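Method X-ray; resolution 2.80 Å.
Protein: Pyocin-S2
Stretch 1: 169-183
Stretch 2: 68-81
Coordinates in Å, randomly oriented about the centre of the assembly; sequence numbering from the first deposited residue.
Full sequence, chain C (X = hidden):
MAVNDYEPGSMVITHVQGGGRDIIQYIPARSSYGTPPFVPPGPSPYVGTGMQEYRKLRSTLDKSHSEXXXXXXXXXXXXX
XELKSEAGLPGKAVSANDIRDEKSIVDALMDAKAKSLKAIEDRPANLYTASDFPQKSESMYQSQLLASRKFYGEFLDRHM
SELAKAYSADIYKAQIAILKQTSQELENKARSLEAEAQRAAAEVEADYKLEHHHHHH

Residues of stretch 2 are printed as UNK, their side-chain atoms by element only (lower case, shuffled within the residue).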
ATOM      1  N   ALA C 169      24.961  -6.415  38.742  1.00 45.19           N
ATOM      2  CA  ALA C 169      24.265  -7.075  39.844  1.00 46.04           C
ATOM      3  C   ALA C 169      24.849  -8.450  40.126  1.00 49.34           C
ATOM      4  O   ALA C 169      24.862  -8.860  41.276  1.00 50.78           O
ATOM      5  CB  ALA C 169      22.782  -7.197  39.533  1.00 47.76           C
ATOM      6  N   ASP C 170      25.332  -9.161  39.101  1.00 44.88           N
ATOM      7  CA  ASP C 170      25.948 -10.473  39.298  1.00 45.63           C
ATOM      8  C   ASP C 170      27.270 -10.314  40.098  1.00 47.67           C
ATOM      9  O   ASP C 170      27.477 -10.993  41.109  1.00 47.41           O
ATOM     10  CB  ASP C 170      26.169 -11.187  37.938  1.00 47.75           C
ATOM     11  CG  ASP C 170      26.578 -12.655  38.061  1.00 64.09           C
ATOM     12  OD1 ASP C 170      25.829 -13.435  38.705  1.00 65.11           O
ATOM     13  OD2 ASP C 170      27.634 -13.030  37.498  1.00 73.60           O
ATOM     14  N   ILE C 171      28.116  -9.373  39.652  1.00 42.97           N
ATOM     15  CA  ILE C 171      29.400  -9.005  40.241  1.00 42.96           C
ATOM     16  C   ILE C 171      29.213  -8.517  41.703  1.00 48.37           C
ATOM     17  O   ILE C 171      29.803  -9.108  42.609  1.00 48.70           O
ATOM     18  CB  ILE C 171      30.145  -7.976  39.321  1.00 44.89           C
ATOM     19  CG1 ILE C 171      30.469  -8.552  37.903  1.00 44.58           C
ATOM     20  CG2 ILE C 171      31.390  -7.392  39.988  1.00 45.31           C
ATOM     21  CD1 ILE C 171      31.255  -9.906  37.818  1.00 50.62           C
ATOM     22  N   TYR C 172      28.368  -7.478  41.924  1.00 45.62           N
ATOM     23  CA  TYR C 172      28.049  -6.914  43.247  1.00 46.20           C
ATOM     24  C   TYR C 172      27.616  -8.000  44.255  1.00 52.80           C
ATOM     25  O   TYR C 172      28.130  -7.996  45.373  1.00 55.23           O
ATOM     26  CB  TYR C 172      26.946  -5.839  43.156  1.00 47.17           C
ATOM     27  CG  TYR C 172      27.319  -4.503  42.537  1.00 47.54           C
ATOM     28  CD1 TYR C 172      28.458  -3.813  42.950  1.00 49.42           C
ATOM     29  CD2 TYR C 172      26.438  -3.841  41.684  1.00 47.56           C
ATOM     30  CE1 TYR C 172      28.763  -2.547  42.446  1.00 49.96           C
ATOM     31  CE2 TYR C 172      26.733  -2.580  41.169  1.00 47.81           C
ATOM     32  CZ  TYR C 172      27.897  -1.936  41.549  1.00 53.78           C
ATOM     33  OH  TYR C 172      28.169  -0.681  41.058  1.00 50.62           O
ATOM     34  N   LYS C 173      26.700  -8.937  43.853  1.00 47.34           N
ATOM     35  CA  LYS C 173      26.210 -10.067  44.669  1.00 47.43           C
ATOM     36  C   LYS C 173      27.379 -10.942  45.145  1.00 51.74           C
ATOM     37  O   LYS C 173      27.396 -11.350  46.307  1.00 53.23           O
ATOM     38  CB  LYS C 173      25.231 -10.951  43.855  1.00 49.75           C
ATOM     39  CG  LYS C 173      23.769 -10.937  44.314  1.00 52.71           C
ATOM     40  CD  LYS C 173      22.912 -11.875  43.439  1.00 60.42           C
ATOM     41  CE  LYS C 173      21.413 -11.637  43.497  1.00 64.77           C
ATOM     42  NZ  LYS C 173      20.728 -12.087  42.250  1.00 66.18           N
ATOM     43  N   ALA C 174      28.343 -11.227  44.238  1.00 47.15           N
ATOM     44  CA  ALA C 174      29.539 -12.038  44.489  1.00 46.98           C
ATOM     45  C   ALA C 174      30.594 -11.298  45.326  1.00 49.70           C
ATOM     46  O   ALA C 174      31.280 -11.932  46.137  1.00 49.80           O
ATOM     47  CB  ALA C 174      30.145 -12.481  43.174  1.00 47.23           C
ATOM     48  N   GLN C 175      30.729  -9.964  45.116  1.00 43.64           N
ATOM     49  CA  GLN C 175      31.667  -9.103  45.843  1.00 42.33           C
ATOM     50  C   GLN C 175      31.319  -9.016  47.320  1.00 47.55           C
ATOM     51  O   GLN C 175      32.227  -8.977  48.150  1.00 47.00           O
ATOM     52  CB  GLN C 175      31.741  -7.701  45.226  1.00 42.39           C
ATOM     53  CG  GLN C 175      32.631  -7.635  43.988  1.00 45.01           C
ATOM     54  CD  GLN C 175      32.824  -6.239  43.465  1.00 49.14           C
ATOM     55  OE1 GLN C 175      33.946  -5.770  43.314  1.00 45.61           O
ATOM     56  NE2 GLN C 175      31.746  -5.557  43.129  1.00 36.62           N
ATOM     57  N   ILE C 176      30.001  -8.998  47.649  1.00 45.29           N
ATOM     58  CA  ILE C 176      29.490  -8.967  49.029  1.00 45.33           C
ATOM     59  C   ILE C 176      29.893 -10.271  49.746  1.00 50.74           C
ATOM     60  O   ILE C 176      30.325 -10.216  50.897  1.00 51.41           O
ATOM     61  CB  ILE C 176      27.962  -8.646  49.099  1.00 48.19           C
ATOM     62  CG1 ILE C 176      27.676  -7.236  48.529  1.00 46.52           C
ATOM     63  CG2 ILE C 176      27.455  -8.737  50.554  1.00 50.51           C
ATOM     64  CD1 ILE C 176      26.318  -6.981  48.090  1.00 43.88           C
ATOM     65  N   ALA C 177      29.818 -11.421  49.036  1.00 46.87           N
ATOM     66  CA  ALA C 177      30.223 -12.735  49.539  1.00 47.48           C
ATOM     67  C   ALA C 177      31.711 -12.726  49.904  1.00 50.41           C
ATOM     68  O   ALA C 177      32.082 -13.230  50.974  1.00 51.64           O
ATOM     69  CB  ALA C 177      29.947 -13.802  48.492  1.00 48.86           C
ATOM     70  N   ILE C 178      32.549 -12.112  49.034  1.00 44.20           N
ATOM     71  CA  ILE C 178      34.002 -11.967  49.226  1.00 42.82           C
ATOM     72  C   ILE C 178      34.285 -11.083  50.444  1.00 49.60           C
ATOM     73  O   ILE C 178      35.171 -11.414  51.234  1.00 50.86           O
ATOM     74  CB  ILE C 178      34.758 -11.451  47.951  1.00 43.18           C
ATOM     75  CG1 ILE C 178      34.574 -12.400  46.744  1.00 42.57           C
ATOM     76  CG2 ILE C 178      36.232 -11.240  48.264  1.00 42.55           C
ATOM     77  CD1 ILE C 178      35.215 -11.963  45.474  1.00 40.36           C
ATOM     78  N   LEU C 179      33.540  -9.963  50.581  1.00 46.77           N
ATOM     79  CA  LEU C 179      33.705  -9.011  51.679  1.00 47.03           C
ATOM     80  C   LEU C 179      33.187  -9.552  53.003  1.00 53.97           C
ATOM     81  O   LEU C 179      33.753  -9.202  54.028  1.00 54.86           O
ATOM     82  CB  LEU C 179      33.103  -7.634  51.355  1.00 46.73           C
ATOM     83  CG  LEU C 179      33.837  -6.826  50.279  1.00 50.63           C
ATOM     84  CD1 LEU C 179      32.913  -5.827  49.610  1.00 50.21           C
ATOM     85  CD2 LEU C 179      35.065  -6.137  50.845  1.00 53.52           C
ATOM     86  N   LYS C 180      32.145 -10.422  52.991  1.00 51.43           N
ATOM     87  CA  LYS C 180      31.588 -11.074  54.190  1.00 52.08           C
ATOM     88  C   LYS C 180      32.659 -11.998  54.793  1.00 55.47           C
ATOM     89  O   LYS C 180      32.872 -11.981  56.005  1.00 54.64           O
ATOM     90  CB  LYS C 180      30.322 -11.883  53.837  1.00 55.13           C
ATOM     91  CG  LYS C 180      29.126 -11.579  54.726  1.00 63.85           C
ATOM     92  CD  LYS C 180      28.100 -10.691  54.019  1.00 70.89           C
ATOM     93  CE  LYS C 180      26.862 -10.429  54.849  1.00 71.80           C
ATOM     94  NZ  LYS C 180      25.859  -9.621  54.105  1.00 73.22           N
ATOM     95  N   GLN C 181      33.353 -12.772  53.924  1.00 52.60           N
ATOM     96  CA  GLN C 181      34.433 -13.688  54.296  1.00 52.79           C
ATOM     97  C   GLN C 181      35.667 -12.912  54.747  1.00 55.35           C
ATOM     98  O   GLN C 181      36.315 -13.336  55.708  1.00 56.14           O
ATOM     99  CB  GLN C 181      34.773 -14.651  53.144  1.00 54.38           C
ATOM    100  CG  GLN C 181      35.799 -15.734  53.526  1.00 58.34           C
ATOM    101  CD  GLN C 181      36.022 -16.790  52.463  1.00 70.73           C
ATOM    102  OE1 GLN C 181      35.344 -16.800  51.430  1.00 61.22           O
ATOM    103  NE2 GLN C 181      36.969 -17.709  52.677  1.00 65.45           N
ATOM    104  N   THR C 182      35.981 -11.773  54.076  1.00 49.33           N
ATOM    105  CA  THR C 182      37.101 -10.904  54.452  1.00 48.11           C
ATOM    106  C   THR C 182      36.832 -10.255  55.820  1.00 51.99           C
ATOM    107  O   THR C 182      37.723 -10.268  56.670  1.00 51.09           O
ATOM    108  CB  THR C 182      37.456  -9.919  53.337  1.00 53.46           C
ATOM    109  OG1 THR C 182      37.879 -10.664  52.194  1.00 54.90           O
ATOM    110  CG2 THR C 182      38.573  -8.962  53.739  1.00 49.35           C
ATOM    111  N   SER C 183      35.585  -9.774  56.045  1.00 49.41           N
ATOM    112  CA  SER C 183      35.105  -9.175  57.294  1.00 49.83           C
ATOM    113  C   SER C 183      35.109 -10.183  58.437  1.00 56.78           C
ATOM    114  O   SER C 183      35.526  -9.821  59.535  1.00 58.20           O
ATOM    115  CB  SER C 183      33.702  -8.604  57.125  1.00 53.34           C
ATOM    116  OG  SER C 183      33.408  -7.688  58.164  1.00 62.55           O
ATOM    117  N   UNK C  68      36.199 -10.293  34.526  1.00 49.74           N
ATOM    118  CA  UNK C  68      36.032  -9.750  35.865  1.00 47.78           C
ATOM    119  C   UNK C  68      35.614 -10.825  36.884  1.00 50.91           C
ATOM    120  O   UNK C  68      36.148 -10.832  37.994  1.00 50.43           O
ATOM    121  c   UNK C  68      33.631  -6.816  36.763  1.00 53.54           C
ATOM    122  c   UNK C  68      34.788  -7.749  37.012  1.00 50.94           C
ATOM    123  c   UNK C  68      35.040  -8.585  35.782  1.00 46.34           C
ATOM    124  c   UNK C  68      36.023  -6.961  37.438  1.00 51.02           C
ATOM    125  N   UNK C  69      34.733 -11.740  36.494  1.00 46.45           N
ATOM    126  CA  UNK C  69      34.367 -12.856  37.359  1.00 46.19           C
ATOM    127  C   UNK C  69      35.582 -13.779  37.560  1.00 51.17           C
ATOM    128  O   UNK C  69      35.818 -14.282  38.652  1.00 50.76           O
ATOM    129  c   UNK C  69      30.982 -14.766  37.315  1.00 68.13           C
ATOM    130  c   UNK C  69      33.173 -13.625  36.800  1.00 47.90           C
ATOM    131  c   UNK C  69      31.216 -16.138  36.706  1.00 72.26           C
ATOM    132  n   UNK C  69      29.934 -16.830  36.402  1.00 71.36           N
ATOM    133  c   UNK C  69      32.264 -14.179  37.883  1.00 58.24           C
ATOM    134  N   UNK C  70      36.334 -14.004  36.484  1.00 48.90           N
ATOM    135  CA  UNK C  70      37.553 -14.812  36.506  1.00 50.44           C
ATOM    136  C   UNK C  70      38.428 -14.368  37.703  1.00 56.02           C
ATOM    137  O   UNK C  70      38.683 -15.180  38.603  1.00 57.36           O
ATOM    138  c   UNK C  70      38.350 -14.624  35.200  1.00 53.10           C
ATOM    139  c   UNK C  70      38.847 -16.555  31.868  1.00102.00           C
ATOM    140  c   UNK C  70      39.156 -15.660  33.052  1.00 89.99           C
ATOM    141  c   UNK C  70      38.047 -15.643  34.115  1.00 74.53           C
ATOM    142  n   UNK C  70      40.037 -16.771  30.993  1.00108.18           N
ATOM    143  N   UNK C  71      38.785 -13.085  37.751  1.00 50.79           N
ATOM    144  CA  UNK C  71      39.660 -12.511  38.781  1.00 49.49           C
ATOM    145  C   UNK C  71      38.991 -11.571  39.784  1.00 50.86           C
ATOM    146  O   UNK C  71      39.561 -10.544  40.127  1.00 50.71           O
ATOM    147  n   UNK C  71      41.871 -11.918  35.969  1.00 68.43           N
ATOM    148  o   UNK C  71      41.838 -13.723  37.300  1.00 72.60           O
ATOM    149  c   UNK C  71      40.796 -11.733  38.118  1.00 49.73           C
ATOM    150  c   UNK C  71      41.544 -12.547  37.089  1.00 76.61           C
ATOM    151  N   UNK C  72      37.789 -11.894  40.239  1.00 45.53           N
ATOM    152  CA  UNK C  72      37.055 -10.997  41.145  1.00 43.76           C
ATOM    153  C   UNK C  72      37.666 -10.893  42.564  1.00 48.82           C
ATOM    154  O   UNK C  72      37.554  -9.825  43.179  1.00 47.35           O
ATOM    155  c   UNK C  72      33.198 -10.611  41.701  1.00 44.87           C
ATOM    156  c   UNK C  72      35.546 -11.333  41.208  1.00 42.90           C
ATOM    157  c   UNK C  72      34.611 -10.150  41.531  1.00 45.05           C
ATOM    158  c   UNK C  72      34.718  -9.025  40.487  1.00 43.97           C
ATOM    159  N   UNK C  73      38.309 -11.985  43.072  1.00 47.14           N
ATOM    160  CA  UNK C  73      38.954 -12.040  44.401  1.00 46.86           C
ATOM    161  C   UNK C  73      40.058 -10.986  44.499  1.00 49.64           C
ATOM    162  O   UNK C  73      40.093 -10.244  45.472  1.00 46.86           O
ATOM    163  c   UNK C  73      39.129 -15.889  45.180  1.00 73.01           C
ATOM    164  c   UNK C  73      39.556 -13.434  44.695  1.00 50.15           C
ATOM    165  c   UNK C  73      38.604 -14.618  44.513  1.00 64.83           C
ATOM    166  n   UNK C  73      38.632 -18.235  45.736  1.00 94.54           N
ATOM    167  c   UNK C  73      38.316 -17.104  44.826  1.00 80.82           C
ATOM    168  N   UNK C  74      40.932 -10.909  43.470  1.00 48.00           N
ATOM    169  CA  UNK C  74      42.068  -9.981  43.398  1.00 47.79           C
ATOM    170  C   UNK C  74      41.609  -8.579  43.115  1.00 51.29           C
ATOM    171  O   UNK C  74      42.137  -7.640  43.705  1.00 50.98           O
ATOM    172  n   UNK C  74      43.167 -12.614  41.371  1.00 74.51           N
ATOM    173  c   UNK C  74      43.077 -10.421  42.340  1.00 48.91           C
ATOM    174  o   UNK C  74      43.874 -12.362  43.500  1.00 75.80           O
ATOM    175  c   UNK C  74      43.431 -11.876  42.444  1.00 80.47           C
ATOM    176  N   UNK C  75      40.629  -8.432  42.213  1.00 47.52           N
ATOM    177  CA  UNK C  75      40.070  -7.138  41.844  1.00 46.21           C
ATOM    178  C   UNK C  75      39.457  -6.455  43.065  1.00 48.73           C
ATOM    179  O   UNK C  75      39.782  -5.292  43.321  1.00 49.33           O
ATOM    180  c   UNK C  75      38.562  -5.990  40.113  1.00 57.48           C
ATOM    181  c   UNK C  75      37.494  -5.229  40.875  1.00 80.01           C
ATOM    182  o   UNK C  75      37.707  -4.022  41.124  1.00 75.98           O
ATOM    183  c   UNK C  75      39.038  -7.296  40.717  1.00 47.17           C
ATOM    184  o   UNK C  75      36.446  -5.827  41.207  1.00 81.81           O
ATOM    185  N   UNK C  76      38.595  -7.165  43.816  1.00 43.12           N
ATOM    186  CA  UNK C  76      37.938  -6.572  44.974  1.00 42.31           C
ATOM    187  C   UNK C  76      38.954  -6.354  46.128  1.00 47.03           C
ATOM    188  O   UNK C  76      38.917  -5.293  46.763  1.00 46.09           O
ATOM    189  o   UNK C  76      35.801  -6.478  46.079  1.00 44.42           O
ATOM    190  c   UNK C  76      36.924  -8.619  46.066  1.00 47.99           C
ATOM    191  c   UNK C  76      36.665  -7.334  45.334  1.00 47.70           C
ATOM    192  N   UNK C  77      39.923  -7.283  46.327  1.00 44.05           N
ATOM    193  CA  UNK C  77      40.949  -7.068  47.349  1.00 43.03           C
ATOM    194  C   UNK C  77      41.882  -5.901  46.960  1.00 46.55           C
ATOM    195  O   UNK C  77      42.390  -5.216  47.850  1.00 46.74           O
ATOM    196  c   UNK C  77      41.712  -8.345  47.742  1.00 43.03           C
ATOM    197  c   UNK C  77      41.754 -10.679  48.701  1.00 47.49           C
ATOM    198  c   UNK C  77      40.893  -9.461  48.448  1.00 47.01           C
ATOM    199  c   UNK C  77      40.240  -8.993  49.769  1.00 46.66           C
ATOM    200  N   UNK C  78      42.008  -5.618  45.649  1.00 42.41           N
ATOM    201  CA  UNK C  78      42.762  -4.472  45.142  1.00 42.98           C
ATOM    202  C   UNK C  78      41.958  -3.160  45.415  1.00 46.19           C
ATOM    203  O   UNK C  78      42.573  -2.106  45.652  1.00 45.77           O
ATOM    204  c   UNK C  78      43.078  -4.631  43.641  1.00 46.44           C
ATOM    205  c   UNK C  78      44.200  -3.728  43.122  1.00 68.30           C
ATOM    206  c   UNK C  78      44.080  -3.532  41.600  1.00 82.90           C
ATOM    207  n   UNK C  78      44.514  -2.041  39.655  1.00 92.32           N
ATOM    208  c   UNK C  78      44.786  -2.292  41.097  1.00 91.61           C
ATOM    209  N   UNK C  79      40.594  -3.230  45.392  1.00 41.63           N
ATOM    210  CA  UNK C  79      39.730  -2.070  45.689  1.00 41.24           C
ATOM    211  C   UNK C  79      39.934  -1.707  47.161  1.00 46.89           C
ATOM    212  O   UNK C  79      40.136  -0.530  47.501  1.00 46.74           O
ATOM    213  c   UNK C  79      37.752  -2.295  44.035  1.00 47.56           C
ATOM    214  o   UNK C  79      35.786  -2.960  42.857  1.00 41.05           O
ATOM    215  c   UNK C  79      38.244  -2.397  45.465  1.00 41.73           C
ATOM    216  c   UNK C  79      36.245  -2.432  43.897  1.00 58.05           C
ATOM    217  o   UNK C  79      35.520  -1.980  44.815  1.00 50.30           O
ATOM    218  N   UNK C  80      39.906  -2.762  48.021  1.00 42.98           N
ATOM    219  CA  UNK C  80      40.114  -2.724  49.466  1.00 41.87           C
ATOM    220  C   UNK C  80      41.485  -2.096  49.726  1.00 44.73           C
ATOM    221  O   UNK C  80      41.579  -1.169  50.530  1.00 44.35           O
ATOM    222  c   UNK C  80      38.516  -4.632  50.003  1.00 44.82           C
ATOM    223  c   UNK C  80      40.481  -4.244  51.516  1.00 44.89           C
ATOM    224  c   UNK C  80      39.962  -4.158  50.075  1.00 45.27           C
ATOM    225  N   UNK C  81      42.521  -2.555  48.996  1.00 41.43           N
ATOM    226  CA  UNK C  81      43.890  -2.059  49.140  1.00 41.96           C
ATOM    227  C   UNK C  81      44.042  -0.583  48.714  1.00 48.80           C
ATOM    228  O   UNK C  81      44.781   0.143  49.388  1.00 49.33           O
ATOM    229  o   UNK C  81      46.240  -4.895  48.966  1.00 61.91           O
ATOM    230  c   UNK C  81      44.903  -2.984  48.450  1.00 43.43           C
ATOM    231  c   UNK C  81      45.186  -4.276  49.217  1.00 53.31           C
ATOM    232  o   UNK C  81      44.328  -4.690  50.043  1.00 52.76           O
TER

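Position 68 carries four side-chain carbons, forked at the second, and its CA-to-CB bond points toward stretch 1, where one tip carbon lies against Ile 171. The fork identifies Leu 68, whose CD2 is 3.8 Å from CG1 of Ile 171.

Position 69 has four carbons in a row ending in nitrogen, a chain that runs past the carboxylate of Asp 170. This is Lys 69. Its CD lies 3.8 Å from OD2 of Asp 170, while NZ stays 4.6 Å from that same OD2, so the charges attract without closing a salt bridge.

Position 70 repeats the unbranched four-carbon chain with a terminal nitrogen but touches nothing on stretch 1; it is Lys 70. At position 71 two carbons, the second bearing one oxygen and one nitrogen, define Asn 71. It leaves helical geometry (phi/psi -110/40) and occupies the N-cap position of the next helix, although its side chain makes no capping bond.

Position 72 again shows four carbons forked at the second, here surrounded by Ile 171, Ala 174, Gln 175 and Ile 178. It is Leu 72, a knob in a hole: CD1 packs 3.7 Å from CG2 of Ile 171, and CD2 lies 3.9 Å from CB of Ala 174 and 3.8 Å from CG of Gln 175.

Position 73, four carbons in a row and a nitrogen, is grazed by Ile 178 near its base. Lys 73 thus contributes its backbone and the start of its chain, with CA 3.9 Å from CD1 of Ile 178. Position 74 has two carbons with one oxygen and one nitrogen on the second; its CA-to-CB bond points away, and it is Asn 74.

Position 75 has three carbons, the third carrying two oxygens, and its end approaches the amide of Gln 175; it is Glu 75. Position 76 has one carbon bearing an oxygen and a carbon, and faces both Gln 175 and Ile 178. This is Thr 76, whose CG2 meets CG2 of Ile 178 at 3.5 Å.

Position 77, four carbons forked at the second, reaches Thr 182 with one tip: Leu 77, with CD2 3.8 Å from OG1 of Thr 182. OG1 of Thr 182 donates a hydrogen bond to O of Ile 178 at 3.0 Å. Position 78, four carbons in a row and a nitrogen, is the remote Lys 78.

Position 79 has three carbons and two terminal oxygens, one of them near Gln 175; it is Glu 79. Position 80, one carbon carrying two more, lays a branch against Leu 179; it is Val 80, with CG2 3.9 Å from CD2 of Leu 179. Position 81, two carbons with two oxygens on the second, is Asp 81, beyond reach of stretch 1.

Helices 169-183 and 72-81 cross at -68°, their axes 10.3 Å apart at closest approach; the two stretches together bury 611 Å², both sides summed. Interlocking shape is prominent: Leu 72 enters one hole, while Gln 175 sits reciprocally among Leu 72, Glu 75, Thr 76 and Glu 79. Aliphatic contacts extend the packing around these knobs.

Stretch 2 (68-81) LKKNLKNETLKEVD
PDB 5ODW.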